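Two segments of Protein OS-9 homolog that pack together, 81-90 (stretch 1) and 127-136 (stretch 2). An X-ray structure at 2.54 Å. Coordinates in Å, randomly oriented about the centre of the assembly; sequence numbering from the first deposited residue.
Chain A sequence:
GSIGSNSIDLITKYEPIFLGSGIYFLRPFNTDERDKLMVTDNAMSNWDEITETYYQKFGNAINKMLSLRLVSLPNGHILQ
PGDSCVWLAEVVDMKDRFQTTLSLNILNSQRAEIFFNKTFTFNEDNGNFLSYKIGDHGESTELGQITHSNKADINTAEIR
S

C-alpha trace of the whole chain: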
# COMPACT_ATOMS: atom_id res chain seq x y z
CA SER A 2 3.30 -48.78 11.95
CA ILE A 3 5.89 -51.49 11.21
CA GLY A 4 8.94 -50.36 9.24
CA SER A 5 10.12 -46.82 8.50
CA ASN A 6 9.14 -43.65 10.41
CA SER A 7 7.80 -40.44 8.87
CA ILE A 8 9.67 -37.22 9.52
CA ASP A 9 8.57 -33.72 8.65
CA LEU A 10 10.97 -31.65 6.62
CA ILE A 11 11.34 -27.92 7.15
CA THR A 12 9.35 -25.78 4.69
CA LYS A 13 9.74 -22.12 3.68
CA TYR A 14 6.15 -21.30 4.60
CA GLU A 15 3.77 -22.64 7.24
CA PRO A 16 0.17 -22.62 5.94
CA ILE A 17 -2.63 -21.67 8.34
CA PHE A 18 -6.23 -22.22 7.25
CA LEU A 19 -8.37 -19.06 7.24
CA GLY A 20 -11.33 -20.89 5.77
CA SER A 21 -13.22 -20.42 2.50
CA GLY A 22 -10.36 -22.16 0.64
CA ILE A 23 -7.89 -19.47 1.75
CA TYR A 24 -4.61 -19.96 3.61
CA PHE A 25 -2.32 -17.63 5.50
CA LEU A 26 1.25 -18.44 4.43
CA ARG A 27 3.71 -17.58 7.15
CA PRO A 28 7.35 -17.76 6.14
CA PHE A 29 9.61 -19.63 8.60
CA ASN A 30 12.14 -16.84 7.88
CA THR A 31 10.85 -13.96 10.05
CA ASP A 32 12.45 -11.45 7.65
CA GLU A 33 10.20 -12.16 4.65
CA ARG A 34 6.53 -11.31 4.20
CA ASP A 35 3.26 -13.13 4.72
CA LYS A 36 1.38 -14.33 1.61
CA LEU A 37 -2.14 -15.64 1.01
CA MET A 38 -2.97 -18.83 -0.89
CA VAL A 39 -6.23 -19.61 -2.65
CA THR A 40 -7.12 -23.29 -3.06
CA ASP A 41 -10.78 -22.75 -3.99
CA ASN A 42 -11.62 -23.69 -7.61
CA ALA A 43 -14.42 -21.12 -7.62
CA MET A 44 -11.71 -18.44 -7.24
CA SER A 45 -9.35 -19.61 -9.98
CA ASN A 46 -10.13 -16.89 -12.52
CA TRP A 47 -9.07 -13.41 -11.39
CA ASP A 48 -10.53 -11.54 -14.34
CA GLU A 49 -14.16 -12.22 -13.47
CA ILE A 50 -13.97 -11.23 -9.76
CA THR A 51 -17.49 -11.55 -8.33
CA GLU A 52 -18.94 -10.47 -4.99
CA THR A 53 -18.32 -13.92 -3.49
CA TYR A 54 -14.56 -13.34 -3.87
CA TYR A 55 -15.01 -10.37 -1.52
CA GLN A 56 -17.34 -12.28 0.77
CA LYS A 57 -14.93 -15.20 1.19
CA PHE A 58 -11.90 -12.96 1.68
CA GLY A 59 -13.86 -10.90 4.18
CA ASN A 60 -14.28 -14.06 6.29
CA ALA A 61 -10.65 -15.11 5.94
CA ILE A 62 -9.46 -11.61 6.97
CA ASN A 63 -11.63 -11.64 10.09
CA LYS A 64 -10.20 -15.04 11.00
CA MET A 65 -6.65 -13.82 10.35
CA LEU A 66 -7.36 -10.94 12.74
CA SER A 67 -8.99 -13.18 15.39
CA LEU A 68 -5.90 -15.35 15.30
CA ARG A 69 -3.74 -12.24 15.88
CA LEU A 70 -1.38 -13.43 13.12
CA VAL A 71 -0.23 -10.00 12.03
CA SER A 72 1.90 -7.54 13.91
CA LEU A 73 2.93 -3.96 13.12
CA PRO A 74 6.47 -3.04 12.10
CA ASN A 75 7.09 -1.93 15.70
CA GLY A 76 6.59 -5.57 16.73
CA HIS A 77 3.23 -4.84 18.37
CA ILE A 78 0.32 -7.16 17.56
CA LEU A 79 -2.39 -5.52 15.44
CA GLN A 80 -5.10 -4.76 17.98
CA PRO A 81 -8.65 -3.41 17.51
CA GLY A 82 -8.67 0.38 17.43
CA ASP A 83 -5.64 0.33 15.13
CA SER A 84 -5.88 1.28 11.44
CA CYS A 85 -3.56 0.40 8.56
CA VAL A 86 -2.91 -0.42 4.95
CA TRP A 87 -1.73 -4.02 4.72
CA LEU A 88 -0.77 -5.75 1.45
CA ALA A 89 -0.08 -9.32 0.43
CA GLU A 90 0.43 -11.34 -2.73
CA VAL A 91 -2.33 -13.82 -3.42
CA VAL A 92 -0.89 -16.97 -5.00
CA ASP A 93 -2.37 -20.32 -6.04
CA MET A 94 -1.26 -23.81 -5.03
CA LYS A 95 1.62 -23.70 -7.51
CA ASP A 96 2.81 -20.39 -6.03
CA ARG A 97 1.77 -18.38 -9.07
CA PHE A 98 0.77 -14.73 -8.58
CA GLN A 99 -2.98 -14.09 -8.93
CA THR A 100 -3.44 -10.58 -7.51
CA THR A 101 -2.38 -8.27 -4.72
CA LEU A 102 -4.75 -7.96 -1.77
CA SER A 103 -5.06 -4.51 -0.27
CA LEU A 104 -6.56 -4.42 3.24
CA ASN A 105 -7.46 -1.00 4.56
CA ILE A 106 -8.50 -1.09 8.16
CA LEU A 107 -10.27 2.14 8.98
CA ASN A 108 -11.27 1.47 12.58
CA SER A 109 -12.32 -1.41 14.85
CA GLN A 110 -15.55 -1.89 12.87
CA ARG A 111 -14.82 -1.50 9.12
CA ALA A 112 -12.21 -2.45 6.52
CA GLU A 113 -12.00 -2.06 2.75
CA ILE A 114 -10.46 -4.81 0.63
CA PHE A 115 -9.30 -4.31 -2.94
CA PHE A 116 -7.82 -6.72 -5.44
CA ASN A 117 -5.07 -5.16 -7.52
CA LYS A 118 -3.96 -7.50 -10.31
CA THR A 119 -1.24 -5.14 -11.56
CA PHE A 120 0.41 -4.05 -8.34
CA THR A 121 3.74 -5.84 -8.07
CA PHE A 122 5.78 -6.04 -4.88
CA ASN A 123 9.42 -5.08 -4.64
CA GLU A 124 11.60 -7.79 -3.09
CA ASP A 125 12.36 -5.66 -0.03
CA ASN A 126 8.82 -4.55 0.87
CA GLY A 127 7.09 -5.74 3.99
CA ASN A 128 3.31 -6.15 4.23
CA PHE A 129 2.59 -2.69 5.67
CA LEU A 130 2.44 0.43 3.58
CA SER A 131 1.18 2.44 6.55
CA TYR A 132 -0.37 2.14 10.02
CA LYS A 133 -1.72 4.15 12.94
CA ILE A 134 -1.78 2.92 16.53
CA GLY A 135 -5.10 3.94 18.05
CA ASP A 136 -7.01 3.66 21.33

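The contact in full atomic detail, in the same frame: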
# COMPACT_ATOMS: atom_id res chain seq x y z
N PRO A 81 -7.49 -4.25 17.81
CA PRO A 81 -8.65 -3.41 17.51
C PRO A 81 -8.43 -1.98 17.94
O PRO A 81 -7.79 -1.75 18.97
CB PRO A 81 -9.75 -4.06 18.35
CG PRO A 81 -9.39 -5.50 18.35
CD PRO A 81 -7.88 -5.54 18.40
N GLY A 82 -8.94 -1.02 17.17
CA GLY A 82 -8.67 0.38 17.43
C GLY A 82 -7.58 0.90 16.50
O GLY A 82 -7.55 2.07 16.16
N ASP A 83 -6.68 0.00 16.10
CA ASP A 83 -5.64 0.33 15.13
C ASP A 83 -6.22 0.45 13.72
O ASP A 83 -7.31 -0.04 13.43
CB ASP A 83 -4.53 -0.72 15.16
CG ASP A 83 -3.77 -0.76 16.49
OD1 ASP A 83 -3.85 0.22 17.26
OD2 ASP A 83 -3.07 -1.76 16.76
N SER A 84 -5.50 1.14 12.85
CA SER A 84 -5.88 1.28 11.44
C SER A 84 -4.62 1.15 10.60
O SER A 84 -3.52 1.44 11.07
CB SER A 84 -6.54 2.64 11.18
OG SER A 84 -5.64 3.70 11.42
N CYS A 85 -4.75 0.71 9.35
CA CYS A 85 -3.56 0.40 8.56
C CYS A 85 -3.88 0.18 7.10
O CYS A 85 -5.05 0.07 6.72
CB CYS A 85 -2.90 -0.86 9.10
SG CYS A 85 -3.90 -2.37 8.84
N VAL A 86 -2.83 0.11 6.30
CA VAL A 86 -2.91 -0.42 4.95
C VAL A 86 -1.93 -1.58 4.86
O VAL A 86 -0.71 -1.40 4.98
CB VAL A 86 -2.58 0.63 3.87
CG1 VAL A 86 -2.50 -0.05 2.51
CG2 VAL A 86 -3.65 1.68 3.84
N TRP A 87 -2.49 -2.78 4.67
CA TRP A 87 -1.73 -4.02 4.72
C TRP A 87 -1.88 -4.70 3.36
O TRP A 87 -2.98 -4.78 2.81
CB TRP A 87 -2.28 -4.90 5.85
CG TRP A 87 -1.58 -6.25 6.05
CD1 TRP A 87 -0.47 -6.51 6.81
CD2 TRP A 87 -1.98 -7.51 5.49
NE1 TRP A 87 -0.15 -7.85 6.75
CE2 TRP A 87 -1.06 -8.49 5.96
CE3 TRP A 87 -3.03 -7.92 4.65
CZ2 TRP A 87 -1.16 -9.84 5.60
CZ3 TRP A 87 -3.13 -9.27 4.31
CH2 TRP A 87 -2.19 -10.21 4.78
N LEU A 88 -0.77 -5.18 2.80
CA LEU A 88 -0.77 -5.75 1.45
C LEU A 88 -0.16 -7.13 1.46
O LEU A 88 0.79 -7.38 2.20
CB LEU A 88 0.10 -4.94 0.48
CG LEU A 88 0.09 -3.44 0.25
CD1 LEU A 88 0.46 -2.70 1.52
CD2 LEU A 88 1.10 -3.17 -0.85
N ALA A 89 -0.64 -7.99 0.57
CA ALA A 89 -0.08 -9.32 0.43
C ALA A 89 -0.35 -9.87 -0.96
O ALA A 89 -1.42 -9.63 -1.55
CB ALA A 89 -0.67 -10.26 1.50
N GLU A 90 0.63 -10.59 -1.50
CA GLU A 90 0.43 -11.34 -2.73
C GLU A 90 -0.57 -12.45 -2.47
O GLU A 90 -0.53 -13.12 -1.42
CB GLU A 90 1.74 -11.96 -3.24
CG GLU A 90 2.84 -10.98 -3.58
CD GLU A 90 4.04 -11.66 -4.21
OE1 GLU A 90 3.92 -12.84 -4.63
OE2 GLU A 90 5.11 -11.02 -4.30
N GLY A 127 7.90 -4.99 3.06
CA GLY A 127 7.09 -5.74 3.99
C GLY A 127 5.63 -5.71 3.56
O GLY A 127 5.31 -5.34 2.43
N ASN A 128 4.74 -6.10 4.47
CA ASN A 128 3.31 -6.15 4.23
C ASN A 128 2.62 -4.82 4.50
O ASN A 128 1.52 -4.57 3.99
CB ASN A 128 2.66 -7.24 5.11
CG ASN A 128 3.05 -8.66 4.69
OD1 ASN A 128 3.86 -9.32 5.35
ND2 ASN A 128 2.48 -9.13 3.57
N PHE A 129 3.21 -3.97 5.34
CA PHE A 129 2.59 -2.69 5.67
C PHE A 129 3.08 -1.55 4.82
O PHE A 129 4.28 -1.33 4.68
CB PHE A 129 2.78 -2.33 7.13
CG PHE A 129 1.96 -3.15 8.06
CD1 PHE A 129 0.68 -2.77 8.39
CD2 PHE A 129 2.49 -4.30 8.62
CE1 PHE A 129 -0.08 -3.55 9.27
CE2 PHE A 129 1.76 -5.05 9.51
CZ PHE A 129 0.47 -4.68 9.83
N LEU A 130 2.14 -0.82 4.24
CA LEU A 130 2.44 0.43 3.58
C LEU A 130 2.37 1.54 4.64
O LEU A 130 3.22 2.43 4.68
CB LEU A 130 1.43 0.70 2.46
CG LEU A 130 1.52 2.08 1.82
CD1 LEU A 130 2.91 2.31 1.25
CD2 LEU A 130 0.46 2.23 0.75
N SER A 131 1.38 1.44 5.52
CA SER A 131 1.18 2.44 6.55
C SER A 131 0.36 1.87 7.72
O SER A 131 -0.31 0.84 7.57
CB SER A 131 0.49 3.68 5.97
OG SER A 131 -0.92 3.50 5.85
N TYR A 132 0.43 2.54 8.86
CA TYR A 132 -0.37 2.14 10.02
C TYR A 132 -0.53 3.30 11.00
O TYR A 132 0.15 4.31 10.91
CB TYR A 132 0.25 0.94 10.74
CG TYR A 132 1.63 1.22 11.25
CD1 TYR A 132 2.74 1.08 10.43
CD2 TYR A 132 1.83 1.64 12.56
CE1 TYR A 132 4.01 1.34 10.91
CE2 TYR A 132 3.09 1.90 13.04
CZ TYR A 132 4.18 1.75 12.22
OH TYR A 132 5.44 2.01 12.70
N LYS A 133 -1.44 3.13 11.95
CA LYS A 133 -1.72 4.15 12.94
C LYS A 133 -2.22 3.49 14.21
O LYS A 133 -3.31 2.92 14.22
CB LYS A 133 -2.76 5.12 12.40
CG LYS A 133 -3.18 6.20 13.39
CD LYS A 133 -4.40 6.95 12.88
CE LYS A 133 -4.68 8.21 13.70
NZ LYS A 133 -3.76 9.32 13.36
N ILE A 134 -1.43 3.56 15.27
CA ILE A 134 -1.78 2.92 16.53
C ILE A 134 -2.81 3.76 17.27
O ILE A 134 -2.55 4.91 17.60
CB ILE A 134 -0.54 2.65 17.40
CG1 ILE A 134 0.43 1.73 16.66
CG2 ILE A 134 -0.93 2.03 18.73
CD1 ILE A 134 1.48 1.08 17.53
N GLY A 135 -4.00 3.20 17.48
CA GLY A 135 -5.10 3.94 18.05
C GLY A 135 -5.37 3.66 19.52
O GLY A 135 -4.47 3.23 20.26
N ASP A 136 -6.61 3.90 19.95
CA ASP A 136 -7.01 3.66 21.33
C ASP A 136 -6.98 2.16 21.65
O ASP A 136 -6.03 1.66 22.24
CB ASP A 136 -8.40 4.23 21.59
O HOH W 1 -3.86 0.01 20.50
O HOH W 2 1.88 -9.36 8.08

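Antiparallel strands join through a regular ladder of backbone hydrogen bonds, but their side chains must also fit, and this pair from Protein OS-9 homolog shows both demands met around an irregularity. Ser84 pairs with Lys133 (Ser84 N to Lys133 O 3.1 Å, Lys133 N to Ser84 O 2.8 Å), and Val86 N donates to Ser131 O at 2.9 Å. Val86 O then accepts from Leu130 N at 3.0 Å, one residue out of step: a beta bulge. Beyond it, Asn128 O takes Leu88 N at 2.7 Å and Asn128 ND2 reaches Leu88 O at 2.8 Å, a side-chain amide serving as a further rung.

On the face carrying Cys85, Trp87, Tyr132 and Phe129, the Trp87 and Phe129 rings fit together, while Tyr132 meets Cys85 with its CB, and its ring leads away. Trp87 turns its edge to the face of Phe129, Trp87 CD1 lying 3.7 Å from Phe129 CZ, and the Cys85 CB lies at the edge of the Phe129 ring, 3.9 Å from Phe129 CE1. Asn128 is the residue most covered by the other stretch; Trp87 NE1 comes 3.3 Å from Asn128 CB. Near the bulge, Leu130 CB rests against Leu88 CD1 (3.7 Å) and Val86 CG1 (4.0 Å).

At the far end, Asp83 OD1 accepts from Gly135 N at 3.0 Å. Glycine suits this tight spot: a CB on Gly135 would clash with Gly82 O. Together the stretches bury 697 Å².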